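Local coordinates for putative peptidase (Parabacteroides merdae, PDB 4L8K), which probably cleaves peptide bonds as a serine peptidase of family S41, the family of the tricorn protease core and C-terminal processing peptidases, at residues A[54-68]-A[71-84]. Numbering follows the deposited sequence.
Sequences FDILGKMLAEVKDGH and LISSFDMSRYWAWY. With MPD ((4S)-2-methyl-2,4-pentanediol), chain F; PO4 (phosphate ion), chain E.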
loop_
_atom_site.group_PDB
_atom_site.type_symbol
_atom_site.label_atom_id
_atom_site.label_comp_id
_atom_site.label_asym_id
_atom_site.label_seq_id
_atom_site.Cartn_x
_atom_site.Cartn_y
_atom_site.Cartn_z
ATOM N N PHE A 54 -26.495 -5.140 10.594
ATOM C CA PHE A 54 -25.362 -4.832 9.738
ATOM C C PHE A 54 -24.852 -3.390 9.985
ATOM O O PHE A 54 -23.643 -3.178 10.107
ATOM C CB PHE A 54 -25.688 -5.066 8.242
ATOM C CG PHE A 54 -24.466 -4.906 7.344
ATOM C CD1 PHE A 54 -24.089 -3.663 6.884
ATOM C CD2 PHE A 54 -23.680 -6.004 6.998
ATOM C CE1 PHE A 54 -22.933 -3.511 6.123
ATOM C CE2 PHE A 54 -22.524 -5.844 6.214
ATOM C CZ PHE A 54 -22.175 -4.604 5.774
ATOM N N ASP A 55 -25.773 -2.421 10.105
ATOM C CA ASP A 55 -25.378 -1.031 10.361
ATOM C C ASP A 55 -24.670 -0.851 11.703
ATOM O O ASP A 55 -23.640 -0.171 11.755
ATOM C CB ASP A 55 -26.601 -0.108 10.293
ATOM C CG ASP A 55 -27.048 0.202 8.883
ATOM O OD1 ASP A 55 -26.339 -0.217 7.921
ATOM O OD2 ASP A 55 -28.075 0.890 8.733
ATOM N N ILE A 56 -25.204 -1.466 12.779
ATOM C CA ILE A 56 -24.644 -1.352 14.123
ATOM C C ILE A 56 -23.275 -2.075 14.216
ATOM O O ILE A 56 -22.339 -1.522 14.811
ATOM C CB ILE A 56 -25.681 -1.827 15.182
ATOM C CG1 ILE A 56 -26.765 -0.732 15.438
ATOM C CG2 ILE A 56 -25.057 -2.319 16.482
ATOM C CD1 ILE A 56 -26.275 0.654 15.943
ATOM N N LEU A 57 -23.153 -3.275 13.619
ATOM C CA LEU A 57 -21.896 -4.007 13.661
ATOM C C LEU A 57 -20.816 -3.322 12.824
ATOM O O LEU A 57 -19.639 -3.325 13.212
ATOM C CB LEU A 57 -22.096 -5.480 13.257
ATOM C CG LEU A 57 -22.905 -6.378 14.233
ATOM C CD1 LEU A 57 -22.760 -7.871 13.852
ATOM C CD2 LEU A 57 -22.514 -6.132 15.697
ATOM N N GLY A 58 -21.235 -2.663 11.750
ATOM C CA GLY A 58 -20.333 -1.889 10.904
ATOM C C GLY A 58 -19.785 -0.691 11.660
ATOM O O GLY A 58 -18.588 -0.397 11.574
ATOM N N LYS A 59 -20.660 -0.019 12.445
ATOM C CA LYS A 59 -20.291 1.125 13.294
ATOM C C LYS A 59 -19.330 0.692 14.386
ATOM O O LYS A 59 -18.402 1.437 14.724
ATOM C CB LYS A 59 -21.529 1.772 13.920
ATOM C CG LYS A 59 -22.160 2.816 13.037
ATOM C CD LYS A 59 -23.630 3.075 13.396
ATOM C CE LYS A 59 -24.324 3.910 12.328
ATOM N NZ LYS A 59 -23.821 5.321 12.276
HETATM N N MSE A 60 -19.537 -0.533 14.915
HETATM C CA MSE A 60 -18.668 -1.146 15.927
HETATM C C MSE A 60 -17.273 -1.352 15.370
HETATM O O MSE A 60 -16.307 -1.035 16.058
HETATM C CB MSE A 60 -19.234 -2.471 16.422
HETATM C CG MSE A 60 -18.552 -2.949 17.681
HETATM SE SE MSE A 60 -19.214 -4.632 18.374
HETATM C CE MSE A 60 -18.368 -5.824 17.144
ATOM N N LEU A 61 -17.158 -1.856 14.113
ATOM C CA LEU A 61 -15.838 -2.042 13.500
ATOM C C LEU A 61 -15.193 -0.694 13.207
ATOM O O LEU A 61 -13.995 -0.554 13.404
ATOM C CB LEU A 61 -15.881 -2.902 12.227
ATOM C CG LEU A 61 -16.421 -4.336 12.370
ATOM C CD1 LEU A 61 -16.308 -5.056 11.045
ATOM C CD2 LEU A 61 -15.662 -5.144 13.443
ATOM N N ALA A 62 -15.995 0.318 12.841
ATOM C CA ALA A 62 -15.473 1.659 12.547
ATOM C C ALA A 62 -14.895 2.350 13.812
ATOM O O ALA A 62 -14.196 3.348 13.690
ATOM C CB ALA A 62 -16.541 2.514 11.895
ATOM N N GLU A 63 -15.129 1.786 15.004
ATOM C CA GLU A 63 -14.558 2.301 16.263
ATOM C C GLU A 63 -13.021 2.261 16.246
ATOM O O GLU A 63 -12.390 3.106 16.875
ATOM C CB GLU A 63 -15.083 1.525 17.483
ATOM C CG GLU A 63 -16.578 1.714 17.744
ATOM C CD GLU A 63 -17.001 2.965 18.494
ATOM O OE1 GLU A 63 -16.163 3.560 19.214
ATOM O OE2 GLU A 63 -18.203 3.308 18.414
ATOM N N VAL A 64 -12.421 1.299 15.518
ATOM C CA VAL A 64 -10.962 1.196 15.415
ATOM C C VAL A 64 -10.428 2.067 14.255
ATOM O O VAL A 64 -9.230 2.062 14.035
ATOM C CB VAL A 64 -10.394 -0.256 15.354
ATOM C CG1 VAL A 64 -10.741 -1.034 16.620
ATOM C CG2 VAL A 64 -10.830 -1.006 14.092
ATOM N N LYS A 65 -11.297 2.811 13.525
ATOM C CA LYS A 65 -10.906 3.747 12.452
ATOM C C LYS A 65 -9.830 3.161 11.538
ATOM O O LYS A 65 -8.744 3.735 11.382
ATOM C CB LYS A 65 -10.417 5.071 13.076
ATOM C CG LYS A 65 -11.500 5.769 13.890
ATOM C CD LYS A 65 -10.921 6.965 14.610
ATOM C CE LYS A 65 -11.905 7.650 15.531
ATOM N NZ LYS A 65 -13.072 8.211 14.798
ATOM N N ASP A 66 -10.147 1.994 10.941
ATOM C CA ASP A 66 -9.218 1.233 10.129
ATOM C C ASP A 66 -9.758 1.015 8.699
ATOM O O ASP A 66 -10.765 0.315 8.503
ATOM C CB ASP A 66 -8.947 -0.107 10.841
ATOM C CG ASP A 66 -7.963 -1.012 10.150
ATOM O OD1 ASP A 66 -7.415 -0.607 9.101
ATOM O OD2 ASP A 66 -7.733 -2.121 10.656
ATOM N N GLY A 67 -9.021 1.553 7.716
ATOM C CA GLY A 67 -9.372 1.442 6.303
ATOM C C GLY A 67 -9.226 0.032 5.785
ATOM O O GLY A 67 -9.730 -0.290 4.715
ATOM N N HIS A 68 -8.557 -0.828 6.556
ATOM C CA HIS A 68 -8.313 -2.221 6.178
ATOM C C HIS A 68 -9.323 -3.176 6.794
ATOM O O HIS A 68 -9.276 -4.347 6.469
ATOM C CB HIS A 68 -6.851 -2.628 6.506
ATOM C CG HIS A 68 -5.903 -1.882 5.613
ATOM N ND1 HIS A 68 -5.688 -2.286 4.301
ATOM C CD2 HIS A 68 -5.331 -0.666 5.787
ATOM C CE1 HIS A 68 -4.924 -1.347 3.750
ATOM N NE2 HIS A 68 -4.673 -0.359 4.603
ATOM N N LEU A 71 -16.798 -5.359 7.144
ATOM C CA LEU A 71 -17.835 -6.353 7.424
ATOM C C LEU A 71 -18.530 -6.592 6.091
ATOM O O LEU A 71 -18.946 -5.622 5.450
ATOM C CB LEU A 71 -18.824 -5.891 8.521
ATOM C CG LEU A 71 -19.914 -6.903 8.934
ATOM C CD1 LEU A 71 -19.320 -8.129 9.639
ATOM C CD2 LEU A 71 -20.937 -6.235 9.849
ATOM N N ILE A 72 -18.593 -7.856 5.634
ATOM C CA ILE A 72 -19.147 -8.166 4.329
ATOM C C ILE A 72 -20.340 -9.086 4.425
ATOM O O ILE A 72 -20.233 -10.200 4.940
ATOM C CB ILE A 72 -18.072 -8.768 3.387
ATOM C CG1 ILE A 72 -16.747 -7.970 3.449
ATOM C CG2 ILE A 72 -18.604 -8.847 1.949
ATOM C CD1 ILE A 72 -15.512 -8.658 2.927
ATOM N N SER A 73 -21.469 -8.636 3.866
ATOM C CA SER A 73 -22.697 -9.408 3.737
ATOM C C SER A 73 -22.977 -9.523 2.246
ATOM O O SER A 73 -22.176 -9.049 1.430
ATOM C CB SER A 73 -23.855 -8.743 4.486
ATOM O OG SER A 73 -24.303 -7.564 3.839
ATOM N N SER A 74 -24.111 -10.127 1.883
ATOM C CA SER A 74 -24.485 -10.285 0.496
ATOM C C SER A 74 -25.159 -9.012 -0.044
ATOM O O SER A 74 -25.320 -8.892 -1.252
ATOM C CB SER A 74 -25.382 -11.504 0.354
ATOM O OG SER A 74 -24.566 -12.665 0.387
ATOM N N PHE A 75 -25.493 -8.046 0.826
ATOM C CA PHE A 75 -26.169 -6.797 0.435
ATOM C C PHE A 75 -25.273 -5.560 0.571
ATOM O O PHE A 75 -25.551 -4.563 -0.094
ATOM C CB PHE A 75 -27.467 -6.575 1.237
ATOM C CG PHE A 75 -27.362 -6.745 2.740
ATOM C CD1 PHE A 75 -27.063 -5.657 3.561
ATOM C CD2 PHE A 75 -27.616 -7.985 3.341
ATOM C CE1 PHE A 75 -26.988 -5.808 4.951
ATOM C CE2 PHE A 75 -27.524 -8.135 4.735
ATOM C CZ PHE A 75 -27.211 -7.041 5.525
ATOM N N ASP A 76 -24.231 -5.600 1.433
ATOM C CA ASP A 76 -23.336 -4.453 1.610
ATOM C C ASP A 76 -22.008 -4.845 2.216
ATOM O O ASP A 76 -21.815 -5.959 2.681
ATOM C CB ASP A 76 -23.982 -3.336 2.493
ATOM C CG ASP A 76 -23.424 -1.919 2.270
ATOM O OD1 ASP A 76 -22.560 -1.740 1.373
ATOM O OD2 ASP A 76 -23.849 -0.996 2.987
HETATM N N MSE A 77 -21.083 -3.896 2.187
HETATM C CA MSE A 77 -19.774 -3.983 2.797
HETATM C C MSE A 77 -19.566 -2.714 3.621
HETATM O O MSE A 77 -19.713 -1.599 3.099
HETATM C CB MSE A 77 -18.675 -4.144 1.745
HETATM C CG MSE A 77 -17.317 -4.377 2.375
HETATM SE SE MSE A 77 -15.907 -4.464 1.072
HETATM C CE MSE A 77 -15.766 -2.733 0.707
ATOM N N SER A 78 -19.299 -2.888 4.917
ATOM C CA SER A 78 -19.034 -1.749 5.794
ATOM C C SER A 78 -17.595 -1.308 5.571
ATOM O O SER A 78 -16.747 -2.117 5.196
ATOM C CB SER A 78 -19.300 -2.088 7.261
ATOM O OG SER A 78 -18.181 -2.680 7.893
ATOM N N ARG A 79 -17.329 -0.022 5.758
ATOM C CA ARG A 79 -15.981 0.502 5.550
ATOM C C ARG A 79 -15.739 1.774 6.343
ATOM O O ARG A 79 -16.684 2.468 6.711
ATOM C CB ARG A 79 -15.738 0.781 4.036
ATOM C CG ARG A 79 -16.766 1.752 3.389
ATOM C CD ARG A 79 -17.789 1.030 2.548
ATOM N NE ARG A 79 -18.602 1.965 1.773
ATOM C CZ ARG A 79 -19.776 1.672 1.209
ATOM N NH1 ARG A 79 -20.310 0.466 1.353
ATOM N NH2 ARG A 79 -20.421 2.581 0.491
ATOM N N TYR A 80 -14.468 2.048 6.634
ATOM C CA TYR A 80 -14.034 3.304 7.227
ATOM C C TYR A 80 -13.110 3.882 6.133
ATOM O O TYR A 80 -11.888 3.715 6.184
ATOM C CB TYR A 80 -13.384 3.111 8.612
ATOM C CG TYR A 80 -12.892 4.413 9.207
ATOM C CD1 TYR A 80 -13.728 5.206 9.987
ATOM C CD2 TYR A 80 -11.585 4.857 8.988
ATOM C CE1 TYR A 80 -13.282 6.409 10.530
ATOM C CE2 TYR A 80 -11.122 6.049 9.547
ATOM C CZ TYR A 80 -11.985 6.839 10.286
ATOM O OH TYR A 80 -11.524 8.011 10.840
ATOM N N TRP A 81 -13.712 4.487 5.087
ATOM C CA TRP A 81 -12.898 4.934 3.974
ATOM C C TRP A 81 -12.403 6.337 4.107
ATOM O O TRP A 81 -11.579 6.732 3.279
ATOM C CB TRP A 81 -13.542 4.638 2.618
ATOM C CG TRP A 81 -13.387 3.180 2.275
ATOM C CD1 TRP A 81 -12.574 2.270 2.896
ATOM C CD2 TRP A 81 -14.090 2.460 1.255
ATOM N NE1 TRP A 81 -12.722 1.031 2.320
ATOM C CE2 TRP A 81 -13.648 1.116 1.310
ATOM C CE3 TRP A 81 -15.085 2.811 0.323
ATOM C CZ2 TRP A 81 -14.144 0.131 0.443
ATOM C CZ3 TRP A 81 -15.571 1.837 -0.536
ATOM C CH2 TRP A 81 -15.121 0.516 -0.460
ATOM N N ALA A 82 -12.719 7.006 5.253
ATOM C CA ALA A 82 -12.129 8.285 5.678
ATOM C C ALA A 82 -10.603 8.087 5.802
ATOM O O ALA A 82 -9.851 9.011 5.578
ATOM C CB ALA A 82 -12.720 8.727 7.012
ATOM N N TRP A 83 -10.145 6.844 6.038
ATOM C CA TRP A 83 -8.732 6.480 6.085
ATOM C C TRP A 83 -8.039 6.890 4.758
ATOM O O TRP A 83 -6.890 7.351 4.784
ATOM C CB TRP A 83 -8.609 4.968 6.331
ATOM C CG TRP A 83 -7.236 4.346 6.218
ATOM C CD1 TRP A 83 -6.603 3.965 5.067
ATOM C CD2 TRP A 83 -6.467 3.787 7.300
ATOM N NE1 TRP A 83 -5.432 3.298 5.367
ATOM C CE2 TRP A 83 -5.307 3.205 6.734
ATOM C CE3 TRP A 83 -6.625 3.756 8.706
ATOM C CZ2 TRP A 83 -4.327 2.568 7.521
ATOM C CZ3 TRP A 83 -5.622 3.191 9.484
ATOM C CH2 TRP A 83 -4.501 2.583 8.894
ATOM N N TYR A 84 -8.749 6.719 3.612
ATOM C CA TYR A 84 -8.217 7.052 2.288
ATOM C C TYR A 84 -8.644 8.434 1.821
ATOM O O TYR A 84 -7.819 9.181 1.320
ATOM C CB TYR A 84 -8.661 6.020 1.250
ATOM C CG TYR A 84 -8.197 4.625 1.574
ATOM C CD1 TYR A 84 -6.887 4.223 1.304
ATOM C CD2 TYR A 84 -9.071 3.688 2.132
ATOM C CE1 TYR A 84 -6.453 2.934 1.598
ATOM C CE2 TYR A 84 -8.646 2.386 2.423
ATOM C CZ TYR A 84 -7.326 2.027 2.179
ATOM O OH TYR A 84 -6.881 0.762 2.469
HETATM C C1 MPD F . -8.750 -3.725 2.704
HETATM C C2 MPD F . -8.504 -2.465 1.912
HETATM O O2 MPD F . -8.418 -1.380 2.854
HETATM C CM MPD F . -7.185 -2.564 1.196
HETATM C C3 MPD F . -9.644 -2.201 0.899
HETATM C C4 MPD F . -11.012 -2.655 1.462
HETATM O O4 MPD F . -11.462 -1.854 2.566
HETATM C C5 MPD F . -12.062 -2.748 0.380
HETATM P P PO4 E . -4.439 -5.918 3.946
HETATM O O1 PO4 E . -4.096 -6.568 5.274
HETATM O O2 PO4 E . -3.241 -5.020 3.501
HETATM O O3 PO4 E . -4.706 -7.026 2.895
HETATM O O4 PO4 E . -5.688 -5.024 4.129
HETATM O O HOH W 1 -17.074 -0.767 9.421
HETATM O O HOH W 2 -12.609 0.059 5.936
#
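F54 of helix 50-61 pushes its ring into the turn after strand 70-72, against L71, S73 and F75. Its chi1 of -173° swings the ring away from the backbone N and into the turn, where CZ lies 3.4 Å from the carbonyl O of L71, at the ring edge. The edge of F75 comes toward the face of F54 in an offset edge-to-face pair, CE1 of F75 standing 3.6 Å from CG of F54. S73 OG ties this turn together, accepting from the backbone N of F75 and of D76. L71 fills the next step along the helix, its CD2 3.7 Å from CB of L57 and its CB the same distance from CD1 of L61. Where S78 passes G58, a water bridges G58 O and S78 OG, which also accepts from L71 N.

Farther on, K65 lies over one face of Y80, its CA 3.6 Å from the ring centroid and 9° off the normal, while A82 CB covers the opposite face. G67 then packs its CA over the five-membered ring of W83, whose NE1 donates to G246 O. Two probable crystallisation molecules sit alongside: a phosphate takes a bond from H68 ND1, and the diol MPD links the segments, its O2 donating to G67 O and accepting from Y84 OH. The crossing is thus mainly apolar and aromatic, its polar atoms held largely within each segment, by water or by bound small molecules.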